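PDB 2E3U: K Homology domain-containing protein from Pyrococcus horikoshii, which probably binds RNA through its two KH domains and is regarded as a Dim2p-type factor for processing pre-ribosomal RNA. Local coordinates for residues Pro106-Arg111 with Gly159-Val164; Gly116-Ile121 with Gly173-Ile178. One frame throughout, in Å; residues are numbered along the deposited sequence.

Interaction 1. Residues Pro106-Arg111 with Gly159-Val164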
loop_
_atom_site.group_PDB
_atom_site.type_symbol
_atom_site.label_atom_id
_atom_site.label_comp_id
_atom_site.label_asym_id
_atom_site.label_seq_id
_atom_site.Cartn_x
_atom_site.Cartn_y
_atom_site.Cartn_z
ATOM N N PRO A 106 2.552 6.316 6.834
ATOM C CA PRO A 106 3.948 6.392 6.409
ATOM C C PRO A 106 4.876 5.346 7.030
ATOM O O PRO A 106 5.722 4.772 6.301
ATOM C CB PRO A 106 4.350 7.797 6.831
ATOM C CG PRO A 106 3.046 8.576 6.705
ATOM C CD PRO A 106 2.077 7.628 7.328
ATOM N N GLU A 107 4.729 5.105 8.343
ATOM C CA GLU A 107 5.492 4.062 9.056
ATOM C C GLU A 107 5.332 2.686 8.405
ATOM O O GLU A 107 6.297 1.934 8.298
ATOM C CB GLU A 107 5.080 3.970 10.542
ATOM C CG GLU A 107 5.240 5.303 11.345
ATOM C CD GLU A 107 6.674 5.565 11.828
ATOM O OE1 GLU A 107 7.612 5.355 11.013
ATOM O OE2 GLU A 107 6.863 5.993 13.014
ATOM N N ARG A 108 4.099 2.367 8.015
ATOM C CA ARG A 108 3.728 1.107 7.353
ATOM C C ARG A 108 4.171 1.048 5.896
ATOM O O ARG A 108 4.716 0.026 5.488
ATOM C CB ARG A 108 2.227 0.840 7.494
ATOM C CG ARG A 108 1.823 0.512 8.989
ATOM C CD ARG A 108 0.920 -0.713 9.082
ATOM N NE ARG A 108 -0.310 -0.637 8.259
ATOM C CZ ARG A 108 -1.018 -1.709 7.885
ATOM N NH1 ARG A 108 -2.139 -1.576 7.166
ATOM N NH2 ARG A 108 -0.616 -2.926 8.241
ATOM N N ALA A 109 3.978 2.141 5.127
ATOM C CA ALA A 109 4.559 2.261 3.754
ATOM C C ALA A 109 6.086 2.084 3.682
ATOM O O ALA A 109 6.606 1.522 2.701
ATOM C CB ALA A 109 4.175 3.575 3.131
ATOM N N PHE A 110 6.822 2.568 4.699
ATOM C CA PHE A 110 8.300 2.413 4.729
ATOM C C PHE A 110 8.792 0.965 4.739
ATOM O O PHE A 110 9.969 0.704 4.458
ATOM C CB PHE A 110 8.939 3.135 5.913
ATOM C CG PHE A 110 9.108 4.619 5.725
ATOM C CD1 PHE A 110 9.647 5.137 4.556
ATOM C CD2 PHE A 110 8.786 5.491 6.758
ATOM C CE1 PHE A 110 9.808 6.507 4.386
ATOM C CE2 PHE A 110 8.954 6.886 6.615
ATOM C CZ PHE A 110 9.470 7.385 5.430
ATOM N N ARG A 111 7.915 0.021 5.049
ATOM C CA ARG A 111 8.189 -1.402 4.751
ATOM C C ARG A 111 8.752 -1.616 3.328
ATOM O O ARG A 111 9.647 -2.438 3.126
ATOM C CB ARG A 111 6.929 -2.265 4.934
ATOM C CG ARG A 111 7.212 -3.788 4.897
ATOM C CD ARG A 111 5.936 -4.616 4.936
ATOM N NE ARG A 111 6.289 -6.002 4.646
ATOM C CZ ARG A 111 5.629 -7.080 5.063
ATOM N NH1 ARG A 111 6.112 -8.254 4.717
ATOM N NH2 ARG A 111 4.508 -6.986 5.822
ATOM N N GLY A 159 1.763 -12.614 6.250
ATOM C CA GLY A 159 2.982 -11.816 6.419
ATOM C C GLY A 159 2.978 -10.488 5.618
ATOM O O GLY A 159 3.904 -9.668 5.737
ATOM N N ALA A 160 1.969 -10.291 4.781
ATOM C CA ALA A 160 1.778 -9.046 4.055
ATOM C C ALA A 160 1.092 -7.954 4.928
ATOM O O ALA A 160 0.366 -8.260 5.859
ATOM C CB ALA A 160 0.961 -9.295 2.780
ATOM N N SER A 161 1.343 -6.689 4.611
ATOM C CA SER A 161 0.597 -5.576 5.180
ATOM C C SER A 161 -0.545 -5.279 4.213
ATOM O O SER A 161 -0.358 -5.358 3.000
ATOM C CB SER A 161 1.500 -4.349 5.306
ATOM O OG SER A 161 2.584 -4.535 6.205
ATOM N N VAL A 162 -1.703 -4.899 4.746
ATOM C CA VAL A 162 -2.935 -4.731 3.944
ATOM C C VAL A 162 -3.663 -3.449 4.291
ATOM O O VAL A 162 -3.919 -3.193 5.436
ATOM C CB VAL A 162 -3.934 -5.885 4.175
ATOM C CG1 VAL A 162 -5.277 -5.592 3.454
ATOM C CG2 VAL A 162 -3.311 -7.246 3.717
ATOM N N SER A 163 -4.007 -2.662 3.282
ATOM C CA SER A 163 -4.752 -1.421 3.488
ATOM C C SER A 163 -6.021 -1.411 2.605
ATOM O O SER A 163 -5.943 -1.501 1.373
ATOM C CB SER A 163 -3.857 -0.217 3.140
ATOM O OG SER A 163 -4.611 0.966 3.164
ATOM N N VAL A 164 -7.178 -1.360 3.257
ATOM C CA VAL A 164 -8.452 -1.266 2.576
ATOM C C VAL A 164 -8.882 0.206 2.661
ATOM O O VAL A 164 -9.031 0.775 3.732
ATOM C CB VAL A 164 -9.476 -2.256 3.188
ATOM C CG1 VAL A 164 -10.763 -2.318 2.359
ATOM C CG2 VAL A 164 -8.863 -3.654 3.271
HETATM O O HOH W 1 3.767 -2.372 6.572
#

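Interaction 2. Residues Gly116-Ile121 with Gly173-Ile178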
loop_
_atom_site.group_PDB
_atom_site.type_symbol
_atom_site.label_atom_id
_atom_site.label_comp_id
_atom_site.label_asym_id
_atom_site.label_seq_id
_atom_site.Cartn_x
_atom_site.Cartn_y
_atom_site.Cartn_z
ATOM N N GLY A 116 13.147 -7.048 -1.855
ATOM C CA GLY A 116 12.153 -8.074 -2.113
ATOM C C GLY A 116 10.739 -7.669 -1.742
ATOM O O GLY A 116 9.829 -8.452 -1.873
ATOM N N GLU A 117 10.535 -6.451 -1.256
ATOM C CA GLU A 117 9.178 -6.039 -0.872
ATOM C C GLU A 117 8.569 -5.213 -1.999
ATOM O O GLU A 117 9.247 -4.357 -2.589
ATOM C CB GLU A 117 9.180 -5.268 0.447
ATOM C CG GLU A 117 8.134 -5.733 1.412
ATOM C CD GLU A 117 8.616 -6.772 2.382
ATOM O OE1 GLU A 117 9.699 -7.341 2.248
ATOM O OE2 GLU A 117 7.879 -7.046 3.316
ATOM N N TYR A 118 7.303 -5.494 -2.302
ATOM C CA TYR A 118 6.585 -4.872 -3.414
ATOM C C TYR A 118 5.229 -4.378 -2.933
ATOM O O TYR A 118 4.751 -4.772 -1.865
ATOM C CB TYR A 118 6.360 -5.880 -4.551
ATOM C CG TYR A 118 7.637 -6.424 -5.183
ATOM C CD1 TYR A 118 8.115 -5.924 -6.394
ATOM C CD2 TYR A 118 8.364 -7.427 -4.558
ATOM C CE1 TYR A 118 9.291 -6.425 -6.963
ATOM C CE2 TYR A 118 9.540 -7.931 -5.114
ATOM C CZ TYR A 118 10.001 -7.418 -6.305
ATOM O OH TYR A 118 11.157 -7.950 -6.848
ATOM N N LEU A 119 4.630 -3.529 -3.752
ATOM C CA LEU A 119 3.341 -2.944 -3.507
ATOM C C LEU A 119 2.434 -3.494 -4.578
ATOM O O LEU A 119 2.841 -3.562 -5.722
ATOM C CB LEU A 119 3.406 -1.413 -3.626
ATOM C CG LEU A 119 2.081 -0.691 -3.562
ATOM C CD1 LEU A 119 1.307 -0.913 -2.230
ATOM C CD2 LEU A 119 2.300 0.829 -3.862
ATOM N N GLU A 120 1.220 -3.889 -4.203
ATOM C CA GLU A 120 0.212 -4.280 -5.166
ATOM C C GLU A 120 -1.101 -3.601 -4.810
ATOM O O GLU A 120 -1.590 -3.763 -3.709
ATOM C CB GLU A 120 0.052 -5.824 -5.268
ATOM C CG GLU A 120 -1.282 -6.258 -5.968
ATOM C CD GLU A 120 -1.205 -7.514 -6.833
ATOM O OE1 GLU A 120 -2.085 -7.683 -7.713
ATOM O OE2 GLU A 120 -0.298 -8.356 -6.660
ATOM N N ILE A 121 -1.653 -2.834 -5.742
ATOM C CA ILE A 121 -2.969 -2.201 -5.569
ATOM C C ILE A 121 -4.054 -2.904 -6.391
ATOM O O ILE A 121 -3.945 -3.066 -7.602
ATOM C CB ILE A 121 -3.001 -0.713 -5.990
ATOM C CG1 ILE A 121 -1.733 0.045 -5.599
ATOM C CG2 ILE A 121 -4.269 -0.021 -5.469
ATOM C CD1 ILE A 121 -1.540 0.226 -4.172
ATOM N N GLY A 173 4.404 -6.698 0.580
ATOM C CA GLY A 173 4.892 -8.012 0.903
ATOM C C GLY A 173 5.928 -8.454 -0.083
ATOM O O GLY A 173 6.093 -7.834 -1.120
ATOM N N ASN A 174 6.628 -9.540 0.217
ATOM C CA ASN A 174 7.349 -10.205 -0.869
ATOM C C ASN A 174 6.298 -10.859 -1.804
ATOM O O ASN A 174 5.137 -10.984 -1.420
ATOM C CB ASN A 174 8.428 -11.170 -0.342
ATOM C CG ASN A 174 7.857 -12.429 0.288
ATOM O OD1 ASN A 174 8.426 -12.975 1.236
ATOM N ND2 ASN A 174 6.757 -12.909 -0.245
ATOM N N PRO A 175 6.686 -11.250 -3.041
ATOM C CA PRO A 175 5.645 -11.695 -3.965
ATOM C C PRO A 175 4.796 -12.844 -3.437
ATOM O O PRO A 175 3.625 -12.970 -3.807
ATOM C CB PRO A 175 6.453 -12.164 -5.185
ATOM C CG PRO A 175 7.696 -11.277 -5.119
ATOM C CD PRO A 175 8.020 -11.330 -3.656
ATOM N N ILE A 176 5.359 -13.668 -2.567
ATOM C CA ILE A 176 4.643 -14.859 -2.078
ATOM C C ILE A 176 3.604 -14.441 -1.050
ATOM O O ILE A 176 2.443 -14.792 -1.166
ATOM C CB ILE A 176 5.658 -15.933 -1.540
ATOM C CG1 ILE A 176 6.342 -16.601 -2.723
ATOM C CG2 ILE A 176 4.977 -17.017 -0.639
ATOM C CD1 ILE A 176 7.749 -17.152 -2.405
ATOM N N GLN A 177 4.030 -13.661 -0.066
ATOM C CA GLN A 177 3.142 -13.034 0.916
ATOM C C GLN A 177 1.971 -12.290 0.263
ATOM O O GLN A 177 0.833 -12.471 0.674
ATOM C CB GLN A 177 3.956 -12.090 1.842
ATOM C CG GLN A 177 4.998 -12.807 2.725
ATOM C CD GLN A 177 5.915 -11.866 3.441
ATOM O OE1 GLN A 177 6.115 -10.707 3.031
ATOM N NE2 GLN A 177 6.496 -12.341 4.519
ATOM N N ILE A 178 2.262 -11.443 -0.732
ATOM C CA ILE A 178 1.220 -10.736 -1.501
ATOM C C ILE A 178 0.193 -11.703 -2.130
ATOM O O ILE A 178 -1.018 -11.491 -2.067
ATOM C CB ILE A 178 1.826 -9.838 -2.633
ATOM C CG1 ILE A 178 2.571 -8.635 -2.035
ATOM C CG2 ILE A 178 0.728 -9.355 -3.599
ATOM C CD1 ILE A 178 3.258 -7.754 -3.090
HETATM O O HOH W 2 8.935 -9.714 3.482
#

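Interaction 1. Residues Pro106-Arg111 with Gly159-Val164
Two arginines, Arg108 and Arg111, reach from a short helical turn to the carbonyl oxygens of Gly159 and Val162 and the hydroxyl of Ser161, and nearly all of the contact is polar. Arg111 makes the more elaborate set of hydrogen bonds. Its CG stands anti to the backbone N (chi1 -169°) and the chain runs extended as far as NE, a shape suited to spanning the gap to the strand. There the guanidinium meets Gly159 O end-on: NH1 and NH2 each lie 2.8 Å from that one oxygen, which sits in the guanidinium plane. NH2 also donates to Ser161 OG at 3.1 Å. Gly159, with positive phi just after a helix, suits glycine because a CB would press on the preceding carbonyl.

Arg108 bends at chi2 and chi3, and its NH1 donates to Val162 O over 3.0 Å. The oxygen lies in the guanidinium plane, but the nitrogen sits above the carbonyl plane, 57° out of it. NH2 forms a salt bridge with Glu155, which also accepts from Val162 N.

A water donates to Arg108 O at 2.8 Å. It probably bridges to Ser161 OG, though that modelled 2.5 Å is doubtfully short. Serine suits because OG accepts from Arg111 NH2 and can also bond a water.

Ala109 and Phe110 pack on helix 87-101, and Phe110 also on helix 54-63, so the turn bridges the chain's two halves. Carboxylates of Glu155 and Glu117, the latter bound to Arg111 NE, probably offset the two positive charges and keep both guanidinium groups oriented toward backbone oxygens.

Interaction 2. Residues Gly116-Ile121 with Gly173-Ile178
Tyr118 and Gly173 form an antiparallel hydrogen-bonded pair, their CA atoms 5.6 Å apart. Tyr118 N donates to Gly173 O at 2.9 Å, and Gly173 N returns a bond to Tyr118 O at 3.1 Å. Just past this pair the second segment leaves the sheet: Asn174 takes the N-cap position and helix 175-189 begins. Beside the pair, the CA-H of Asn174 points at Gly116 O, 3.2 Å from CA. Gly116 has positive phi, which favours glycine, while a CB on Gly173 would crowd Gln177 CB.

The apolar side chains meet where the helix rises beside the strand. Tyr118 CE2 lies 3.8 Å from Pro175 CG, the ring and the proline crossing obliquely; proline, with no N-H to offer, suits the first turn of a helix. Ile178 sends CD1 to Tyr118 CB. Its CG2, anti to the backbone N, meets Glu120 CB and OE2, the latter at 3.4 Å; the Glu120 carboxylate finds its charged partner in Lys182.

On the polar side, Gln177 CG stands beside its backbone N (chi1 -65°) and the chain runs extended beyond it, OE1 accepting from Asn174 N at 3.1 Å. A water lies 2.8 Å from Glu117 OE1 and within bonding distance of Gln177 OE1, probably donating to them, though it cannot serve every acceptor at once. Glu117 OE2 is in a salt bridge with Arg111.

This is the strand-to-helix junction of a type I KH fold, where central strand 168-173 runs into helix 175-189, the last helix of the KH core. Backbone bonds set the register, apolar contacts hold the first helical turn against the strand, and Gln177 satisfies an N-H at the helix start.

Interactions 1 and 2 lie with centres about 10 Å apart and meet at Arg111. In addition to its bonds in interaction 1, this residue places NE near Glu117 OE2, a salt bridge whose modelled length of 2.3 Å is too short to be taken at face value, and NH1 3.0 Å from Gln177 OE1. Its guanidinium thus lies among Glu117, the Gly159 carbonyl and Gln177 at the start of helix 175-189. Both contacts reach the same three-stranded sheet, interaction 1 through outer strand 161-165 and interaction 2 where outer strand 118-123 pairs with the central strand. The segments alternate along the chain, so Arg111 meets residues from both contacts that are far apart in sequence.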